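Long-range contacts in NADPH-flavin oxidoreductase (Vibrio harveyi, PDB 1BKJ), which catalyses the NADPH-dependent reduction of FMN to FMNH2 as a homodimeric flavoprotein and supplies the reduced flavin to luciferase for bioluminescence: residues 122-126 / 156-160; 133-137 / 225-231; 168-174 / 188-192. All coordinates share one frame; numbering follows the deposited sequence.

Contact 1 of 3, residues 122-126 / 156-160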
loop_
_atom_site.group_PDB
_atom_site.type_symbol
_atom_site.label_atom_id
_atom_site.label_comp_id
_atom_site.label_asym_id
_atom_site.label_seq_id
_atom_site.Cartn_x
_atom_site.Cartn_y
_atom_site.Cartn_z
ATOM N N MET A 122 -1.195 18.983 -7.943
ATOM C CA MET A 122 -1.947 20.242 -7.856
ATOM C C MET A 122 -1.163 21.301 -7.089
ATOM O O MET A 122 -1.661 22.397 -6.848
ATOM C CB MET A 122 -3.289 20.016 -7.154
ATOM C CG MET A 122 -4.233 19.080 -7.886
ATOM S SD MET A 122 -5.706 18.642 -6.911
ATOM C CE MET A 122 -6.919 18.912 -8.151
ATOM N N GLY A 123 0.046 20.957 -6.663
ATOM C CA GLY A 123 0.869 21.899 -5.925
ATOM C C GLY A 123 0.696 21.828 -4.423
ATOM O O GLY A 123 1.251 22.652 -3.705
ATOM N N LEU A 124 -0.093 20.863 -3.956
ATOM C CA LEU A 124 -0.316 20.672 -2.523
ATOM C C LEU A 124 0.807 19.807 -1.947
ATOM O O LEU A 124 1.589 19.198 -2.689
ATOM C CB LEU A 124 -1.670 19.998 -2.264
ATOM C CG LEU A 124 -2.946 20.725 -2.711
ATOM C CD1 LEU A 124 -4.150 19.817 -2.657
ATOM C CD2 LEU A 124 -3.177 21.907 -1.846
ATOM N N GLY A 125 0.919 19.817 -0.629
ATOM C CA GLY A 125 1.928 19.027 0.043
ATOM C C GLY A 125 1.243 18.056 0.975
ATOM O O GLY A 125 0.067 18.223 1.287
ATOM N N GLY A 126 1.992 17.063 1.439
ATOM C CA GLY A 126 1.433 16.079 2.345
ATOM C C GLY A 126 2.427 15.186 3.058
ATOM O O GLY A 126 3.617 15.191 2.744
ATOM N N CYS A 156 -1.895 14.063 6.144
ATOM C CA CYS A 156 -2.036 15.517 6.204
ATOM C C CYS A 156 -1.912 16.055 4.782
ATOM O O CYS A 156 -1.062 15.599 4.025
ATOM C CB CYS A 156 -0.919 16.156 7.033
ATOM S SG CYS A 156 -0.884 15.721 8.755
ATOM N N LEU A 157 -2.798 16.976 4.404
ATOM C CA LEU A 157 -2.768 17.611 3.085
ATOM C C LEU A 157 -2.957 19.121 3.264
ATOM O O LEU A 157 -3.661 19.560 4.179
ATOM C CB LEU A 157 -3.870 17.060 2.148
ATOM C CG LEU A 157 -3.874 15.591 1.680
ATOM C CD1 LEU A 157 -5.113 15.296 0.851
ATOM C CD2 LEU A 157 -2.589 15.263 0.910
ATOM N N GLY A 158 -2.298 19.905 2.416
ATOM C CA GLY A 158 -2.430 21.354 2.477
ATOM C C GLY A 158 -1.397 22.068 1.634
ATOM O O GLY A 158 -0.584 21.438 0.957
ATOM N N HIS A 159 -1.414 23.393 1.689
ATOM C CA HIS A 159 -0.457 24.203 0.938
ATOM C C HIS A 159 0.848 24.321 1.727
ATOM O O HIS A 159 0.827 24.716 2.891
ATOM C CB HIS A 159 -1.078 25.550 0.615
ATOM C CG HIS A 159 -2.213 25.447 -0.350
ATOM N ND1 HIS A 159 -2.020 25.349 -1.710
ATOM C CD2 HIS A 159 -3.552 25.423 -0.151
ATOM C CE1 HIS A 159 -3.193 25.279 -2.311
ATOM N NE2 HIS A 159 -4.138 25.320 -1.388
ATOM N N PRO A 160 2.000 23.979 1.101
ATOM C CA PRO A 160 3.326 24.022 1.734
ATOM C C PRO A 160 3.813 25.350 2.292
ATOM O O PRO A 160 3.594 26.396 1.677
ATOM C CB PRO A 160 4.263 23.586 0.606
ATOM C CG PRO A 160 3.401 22.827 -0.310
ATOM C CD PRO A 160 2.158 23.650 -0.331
HETATM O O HOH W 1 0.276 25.116 -3.208
#
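Gly125 and Gly158 face each other as a hydrogen-bonded pair of two antiparallel strands. Gly125 N gives its hydrogen to Gly158 O at 2.7 Å, and the bond is nearly straight (172°). The return bond, from Gly158 N to Gly125 O, is longer at 3.1 Å and more bent. Gly125 O is also approached by the CA hydrogen of Leu157 at 3.4 Å, so one carbonyl meets an amide and a CH donor. Gly126 and Leu157 form the next, non-hydrogen-bonded pair. Their CA atoms are 4.5 Å apart, and Gly126 CA comes close to Cys156 O. The lack of a side chain at Gly126 permits this tight approach.

The main side-chain contact is CH-pi. Leu124 CD2 sits over one face of the His159 ring, 3.5 Å from its centroid and displaced toward CE1. Chi1 of -67° sets the His159 ring beside its own backbone N, which turns it back toward Leu124. A water joins the same ring to the opposite segment: it lies in the ring plane, 2.8 Å from His159 ND1, and donates to Gly123 O. Pro160 packs its CD against Gly123 O at 3.6 Å.

Gly123 has positive phi and closes helix 98-121 with a Schellman motif. Strand 125-129 follows, and its Gly126 also bonds through its backbone to Ile14 of the FMN-binding site. Leu124 and Leu157 both pack on Ile30 of helix 24-35 and Ala119 of helix 98-121. On the other side of strand 149-158, Leu157 bonds through its backbone to Glu75 of strand 75-82.

Contact 2 of 3, residues 133-137 / 225-231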
loop_
_atom_site.group_PDB
_atom_site.type_symbol
_atom_site.label_atom_id
_atom_site.label_comp_id
_atom_site.label_asym_id
_atom_site.label_seq_id
_atom_site.Cartn_x
_atom_site.Cartn_y
_atom_site.Cartn_z
ATOM N N ARG A 133 -1.060 4.733 15.187
ATOM C CA ARG A 133 -1.051 3.320 15.626
ATOM C C ARG A 133 -0.515 3.088 17.043
ATOM O O ARG A 133 -0.877 2.100 17.691
ATOM C CB ARG A 133 -0.319 2.414 14.623
ATOM C CG ARG A 133 -1.078 2.214 13.310
ATOM C CD ARG A 133 -0.604 0.976 12.529
ATOM N NE ARG A 133 0.832 0.961 12.281
ATOM C CZ ARG A 133 1.457 1.615 11.304
ATOM N NH1 ARG A 133 0.792 2.367 10.433
ATOM N NH2 ARG A 133 2.775 1.546 11.223
ATOM N N ASN A 134 0.271 4.039 17.550
ATOM C CA ASN A 134 0.807 3.934 18.907
ATOM C C ASN A 134 -0.297 4.154 19.979
ATOM O O ASN A 134 -0.170 3.713 21.122
ATOM C CB ASN A 134 2.015 4.869 19.085
ATOM C CG ASN A 134 2.941 4.410 20.201
ATOM O OD1 ASN A 134 3.301 3.225 20.281
ATOM N ND2 ASN A 134 3.288 5.328 21.103
ATOM N N SER A 135 -1.405 4.765 19.554
ATOM C CA SER A 135 -2.592 5.023 20.382
ATOM C C SER A 135 -3.810 4.500 19.599
ATOM O O SER A 135 -4.874 5.126 19.596
ATOM C CB SER A 135 -2.748 6.524 20.627
ATOM O OG SER A 135 -1.757 7.010 21.516
ATOM N N ALA A 136 -3.654 3.328 18.974
ATOM C CA ALA A 136 -4.686 2.698 18.133
ATOM C C ALA A 136 -6.099 2.567 18.708
ATOM O O ALA A 136 -7.040 3.056 18.094
ATOM C CB ALA A 136 -4.196 1.360 17.615
ATOM N N ALA A 137 -6.230 1.980 19.900
ATOM C CA ALA A 137 -7.529 1.792 20.567
ATOM C C ALA A 137 -8.249 3.121 20.869
ATOM O O ALA A 137 -9.466 3.228 20.688
ATOM C CB ALA A 137 -7.357 0.977 21.844
ATOM N N ARG A 225 5.766 -1.447 18.922
ATOM C CA ARG A 225 4.325 -1.353 19.217
ATOM C C ARG A 225 3.655 -2.720 19.514
ATOM O O ARG A 225 2.824 -3.194 18.741
ATOM C CB ARG A 225 3.623 -0.613 18.061
ATOM C CG ARG A 225 4.145 0.807 17.862
ATOM C CD ARG A 225 3.473 1.556 16.725
ATOM N NE ARG A 225 4.080 2.875 16.559
ATOM C CZ ARG A 225 4.088 3.597 15.441
ATOM N NH1 ARG A 225 3.508 3.149 14.335
ATOM N NH2 ARG A 225 4.718 4.763 15.423
ATOM N N PRO A 226 4.028 -3.373 20.641
ATOM C CA PRO A 226 3.473 -4.684 21.021
ATOM C C PRO A 226 1.950 -4.840 21.192
ATOM O O PRO A 226 1.442 -5.968 21.161
ATOM C CB PRO A 226 4.241 -5.014 22.302
ATOM C CG PRO A 226 4.496 -3.680 22.887
ATOM C CD PRO A 226 4.932 -2.876 21.695
ATOM N N HIS A 227 1.235 -3.721 21.329
ATOM C CA HIS A 227 -0.227 -3.698 21.485
ATOM C C HIS A 227 -1.022 -3.865 20.171
ATOM O O HIS A 227 -2.253 -3.959 20.208
ATOM C CB HIS A 227 -0.656 -2.375 22.136
ATOM C CG HIS A 227 -0.269 -1.165 21.339
ATOM N ND1 HIS A 227 0.974 -0.583 21.438
ATOM C CD2 HIS A 227 -0.929 -0.483 20.370
ATOM C CE1 HIS A 227 1.068 0.400 20.561
ATOM N NE2 HIS A 227 -0.074 0.478 19.898
ATOM N N ILE A 228 -0.329 -3.847 19.034
ATOM C CA ILE A 228 -0.952 -3.932 17.711
ATOM C C ILE A 228 -1.747 -5.205 17.393
ATOM O O ILE A 228 -2.876 -5.079 16.892
ATOM C CB ILE A 228 0.068 -3.495 16.577
ATOM C CG1 ILE A 228 0.264 -1.973 16.627
ATOM C CG2 ILE A 228 -0.361 -3.956 15.154
ATOM C CD1 ILE A 228 -0.984 -1.138 16.335
ATOM N N LEU A 229 -1.193 -6.396 17.678
ATOM C CA LEU A 229 -1.931 -7.653 17.444
ATOM C C LEU A 229 -3.162 -7.731 18.379
ATOM O O LEU A 229 -4.235 -8.075 17.896
ATOM C CB LEU A 229 -1.044 -8.917 17.497
ATOM C CG LEU A 229 -1.674 -10.266 17.099
ATOM C CD1 LEU A 229 -2.120 -10.273 15.638
ATOM C CD2 LEU A 229 -0.680 -11.374 17.341
ATOM N N PRO A 230 -3.035 -7.405 19.706
ATOM C CA PRO A 230 -4.237 -7.459 20.551
ATOM C C PRO A 230 -5.306 -6.437 20.074
ATOM O O PRO A 230 -6.504 -6.715 20.140
ATOM C CB PRO A 230 -3.699 -7.091 21.934
ATOM C CG PRO A 230 -2.388 -7.705 21.936
ATOM C CD PRO A 230 -1.837 -7.358 20.578
ATOM N N TYR A 231 -4.854 -5.290 19.549
ATOM C CA TYR A 231 -5.768 -4.270 19.008
ATOM C C TYR A 231 -6.532 -4.821 17.782
ATOM O O TYR A 231 -7.740 -4.634 17.692
ATOM C CB TYR A 231 -5.036 -2.966 18.630
ATOM C CG TYR A 231 -5.858 -2.043 17.726
ATOM C CD1 TYR A 231 -7.041 -1.421 18.202
ATOM C CD2 TYR A 231 -5.503 -1.851 16.362
ATOM C CE1 TYR A 231 -7.858 -0.638 17.332
ATOM C CE2 TYR A 231 -6.312 -1.064 15.492
ATOM C CZ TYR A 231 -7.486 -0.469 15.990
ATOM O OH TYR A 231 -8.284 0.279 15.157
#
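The Tyr231 ring carries Ala136 CB over the centre of one face, a CH-pi contact 3.7 Å from the centroid. Chi1 of 164° turns this ring across the start of helix 136-142. The His227 ring is met at its edge: NE2 donates to Arg133 O at 2.9 Å, nearly straight at 169°, on a carbonyl lone pair. Arg225 O of its own turn lies over one face, toward the rim. Over one face of the Arg225 guanidinium lies Asn134 N, and at its edge is the Arg133 guanidinium.

The 3-10 turn at 133-134 packs on the type I turn from Arg225 to Ile228, and the first residues of helix 136-142 pack on helix 228-234. The contact lies at the dimer interface, with the Arg133 side chain about 5 Å from the bound FMN at the nearest atoms. Ile228 CD1 fills in between, 4.0 Å from Arg133 CB and 4.3 Å from Ala136 CB.

Arg133 NH2 and Arg225 NH1 are 3.6 Å apart, and the two guanidinium planes are 63° apart. Glu99 of the second subunit forms salt bridges with Arg133 NE and Arg225 NH1 and probably offsets their like charge. Tyr231 OH bonds to Asp140 and Val151 N.

Contact 3 of 3, residues 168-174 / 188-192. With FMN (flavin mononucleotide), chain D.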
loop_
_atom_site.group_PDB
_atom_site.type_symbol
_atom_site.label_atom_id
_atom_site.label_comp_id
_atom_site.label_asym_id
_atom_site.label_seq_id
_atom_site.Cartn_x
_atom_site.Cartn_y
_atom_site.Cartn_z
ATOM N N PRO A 168 17.553 11.034 -0.326
ATOM C CA PRO A 168 18.035 9.891 -1.130
ATOM C C PRO A 168 17.626 8.538 -0.538
ATOM O O PRO A 168 17.427 8.419 0.669
ATOM C CB PRO A 168 19.565 10.093 -1.125
ATOM C CG PRO A 168 19.823 10.842 0.160
ATOM C CD PRO A 168 18.681 11.814 0.232
ATOM N N ARG A 169 17.391 7.561 -1.407
ATOM C CA ARG A 169 17.000 6.211 -0.982
ATOM C C ARG A 169 18.123 5.261 -1.291
ATOM O O ARG A 169 19.092 5.644 -1.958
ATOM C CB ARG A 169 15.767 5.723 -1.762
ATOM C CG ARG A 169 14.431 5.945 -1.083
ATOM C CD ARG A 169 14.012 7.385 -1.125
ATOM N NE ARG A 169 12.601 7.553 -0.795
ATOM C CZ ARG A 169 12.089 8.632 -0.211
ATOM N NH1 ARG A 169 12.862 9.649 0.123
ATOM N NH2 ARG A 169 10.796 8.696 0.040
ATOM N N LEU A 170 17.995 4.021 -0.807
ATOM C CA LEU A 170 18.973 2.965 -1.079
ATOM C C LEU A 170 19.041 2.819 -2.610
ATOM O O LEU A 170 18.049 3.113 -3.293
ATOM C CB LEU A 170 18.519 1.638 -0.459
ATOM C CG LEU A 170 18.769 1.393 1.026
ATOM C CD1 LEU A 170 17.904 0.237 1.482
ATOM C CD2 LEU A 170 20.233 1.115 1.292
ATOM N N PRO A 171 20.229 2.505 -3.172
ATOM C CA PRO A 171 20.287 2.367 -4.634
ATOM C C PRO A 171 19.517 1.156 -5.168
ATOM O O PRO A 171 19.261 0.197 -4.424
ATOM C CB PRO A 171 21.783 2.306 -4.917
ATOM C CG PRO A 171 22.380 1.843 -3.634
ATOM C CD PRO A 171 21.582 2.517 -2.588
ATOM N N ALA A 172 19.083 1.256 -6.428
ATOM C CA ALA A 172 18.317 0.218 -7.109
ATOM C C ALA A 172 18.977 -1.152 -7.108
ATOM O O ALA A 172 18.279 -2.147 -7.015
ATOM C CB ALA A 172 17.999 0.646 -8.528
ATOM N N HIS A 173 20.311 -1.209 -7.144
ATOM C CA HIS A 173 21.002 -2.503 -7.133
ATOM C C HIS A 173 20.938 -3.256 -5.778
ATOM O O HIS A 173 21.299 -4.436 -5.708
ATOM C CB HIS A 173 22.441 -2.380 -7.681
ATOM C CG HIS A 173 23.378 -1.604 -6.809
ATOM N ND1 HIS A 173 23.707 -0.289 -7.061
ATOM C CD2 HIS A 173 24.079 -1.962 -5.704
ATOM C CE1 HIS A 173 24.569 0.128 -6.149
ATOM N NE2 HIS A 173 24.807 -0.866 -5.315
ATOM N N VAL A 174 20.517 -2.551 -4.717
ATOM C CA VAL A 174 20.340 -3.123 -3.370
ATOM C C VAL A 174 18.892 -3.639 -3.231
ATOM O O VAL A 174 18.676 -4.799 -2.853
ATOM C CB VAL A 174 20.643 -2.065 -2.246
ATOM C CG1 VAL A 174 20.275 -2.571 -0.848
ATOM C CG2 VAL A 174 22.102 -1.701 -2.256
ATOM N N ASP A 188 27.725 -1.281 0.561
ATOM C CA ASP A 188 26.643 -0.485 -0.029
ATOM C C ASP A 188 25.894 0.286 1.047
ATOM O O ASP A 188 25.422 1.398 0.805
ATOM C CB ASP A 188 25.669 -1.382 -0.785
ATOM C CG ASP A 188 26.209 -1.825 -2.128
ATOM O OD1 ASP A 188 26.798 -0.980 -2.847
ATOM O OD2 ASP A 188 26.027 -3.016 -2.469
ATOM N N ILE A 189 25.816 -0.312 2.235
ATOM C CA ILE A 189 25.166 0.288 3.392
ATOM C C ILE A 189 26.053 1.421 3.930
ATOM O O ILE A 189 25.537 2.470 4.316
ATOM C CB ILE A 189 24.869 -0.788 4.485
ATOM C CG1 ILE A 189 23.885 -1.840 3.946
ATOM C CG2 ILE A 189 24.328 -0.164 5.762
ATOM C CD1 ILE A 189 22.525 -1.308 3.439
ATOM N N GLN A 190 27.381 1.225 3.873
ATOM C CA GLN A 190 28.373 2.215 4.329
ATOM C C GLN A 190 28.396 3.449 3.418
ATOM O O GLN A 190 28.539 4.574 3.903
ATOM C CB GLN A 190 29.773 1.582 4.425
ATOM N N SER A 191 28.182 3.228 2.119
ATOM C CA SER A 191 28.131 4.291 1.112
ATOM C C SER A 191 26.852 5.098 1.257
ATOM O O SER A 191 26.868 6.316 1.090
ATOM C CB SER A 191 28.192 3.711 -0.289
ATOM O OG SER A 191 29.394 2.984 -0.462
ATOM N N TYR A 192 25.754 4.404 1.577
ATOM C CA TYR A 192 24.452 5.035 1.789
ATOM C C TYR A 192 24.467 5.877 3.074
ATOM O O TYR A 192 23.895 6.971 3.099
ATOM C CB TYR A 192 23.316 3.996 1.823
ATOM C CG TYR A 192 21.940 4.615 1.956
ATOM C CD1 TYR A 192 21.490 5.598 1.046
ATOM C CD2 TYR A 192 21.105 4.279 3.032
ATOM C CE1 TYR A 192 20.234 6.243 1.227
ATOM C CE2 TYR A 192 19.853 4.905 3.210
ATOM C CZ TYR A 192 19.424 5.884 2.315
ATOM O OH TYR A 192 18.213 6.513 2.532
HETATM N N1 FMN D . 6.238 11.227 8.848
HETATM C C2 FMN D . 5.952 11.959 9.976
HETATM O O2 FMN D . 6.483 12.996 10.284
HETATM N N3 FMN D . 5.027 11.334 10.801
HETATM C C4 FMN D . 4.551 9.994 10.704
HETATM O O4 FMN D . 3.839 9.575 11.599
HETATM C C4A FMN D . 4.995 9.288 9.537
HETATM N N5 FMN D . 4.343 8.090 9.272
HETATM C C5A FMN D . 4.490 7.463 8.026
HETATM C C6 FMN D . 3.705 6.353 7.771
HETATM C C7 FMN D . 3.763 5.726 6.528
HETATM C C7M FMN D . 2.703 4.621 6.242
HETATM C C8 FMN D . 4.668 6.206 5.539
HETATM C C8M FMN D . 4.897 5.521 4.231
HETATM C C9 FMN D . 5.450 7.305 5.782
HETATM C C9A FMN D . 5.373 7.977 7.041
HETATM N N10 FMN D . 6.091 9.191 7.344
HETATM C C10 FMN D . 5.837 9.902 8.545
HETATM C "C1'" FMN D . 6.804 9.853 6.389
HETATM C "C2'" FMN D . 8.306 9.686 6.390
HETATM O "O2'" FMN D . 9.031 9.614 7.543
HETATM C "C3'" FMN D . 8.992 9.693 5.088
HETATM O "O3'" FMN D . 8.273 9.179 3.996
HETATM C "C4'" FMN D . 10.485 9.570 4.950
HETATM O "O4'" FMN D . 11.312 9.773 6.071
HETATM C "C5'" FMN D . 11.118 9.650 3.644
HETATM O "O5'" FMN D . 11.084 11.085 3.383
HETATM P P FMN D . 10.206 11.796 2.209
HETATM O O1P FMN D . 10.838 11.342 0.984
HETATM O O2P FMN D . 10.315 13.237 2.545
HETATM O O3P FMN D . 8.831 11.245 2.230
#
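Leu170 CA lies 6.5 Å from Tyr192 CA, where the extended 168-171 segment passes helix 186-199, and the short helix starting at Ala172 brings Val174 CA to 7.6 Å from Asp188 CA. Tyr192 is the main side chain from the helix. Its OH donates to Pro168 O at 2.8 Å, reaching that oxygen from outside the carbonyl plane. Chi1 of -176° swings the ring away from its backbone N and along the 168-170 backbone. Tyr192 CE1 lies 3.4 Å from Arg169 C, and one ring face is turned to Leu170. Leu170 CD2 touches Tyr192 CD2 at 3.7 Å and also meets Ile189 CD1.

His173 NE2 donates to Asp188 OD1 at 3.2 Å, almost straight at 174°. The oxygen lies in the imidazole plane, but the donor comes from above the carboxylate plane. Beside this pair, Val174 CG2 packs on Asp188 CB.

The second subunit adds to the contact: Gln44 of that chain bonds to Leu170 N and Tyr192 OH, and Ala37 of that chain accepts from Arg169 NH2.

Arg169 points its CB away from the helix and its guanidinium toward the cofactor. NH1 and NH2 both donate to FMN O1P, each at 2.8 Å, in a forked grip on one phosphate oxygen. The tyrosine bond falls on the residue before this phosphate-binding arginine, at an FMN site built into the dimer interface of this nitroreductase-family enzyme.

From the N terminus, the chain first enters contact 1 at 122-126, where helix 98-121 gives way to strand 125-129. It soon reaches 133-137, the first side of contact 2. Strand 149-158 then returns to close contact 1 at 156-160, so contacts 1 and 2 cross along the chain. Contact 3 opens at 168-174 and closes at 188-192, wholly between the two segments of contact 2. The loop of contact 2 closes last, at 225-231. Contact 1 joins two neighbouring strands of the sheet. Contact 2 joins the start of helix 136-142 to the start of helix 228-234; contact 3 joins 168-174 to helix 186-199. Both touch the second subunit. Contacts 1 and 2 have centres about 29 Å apart.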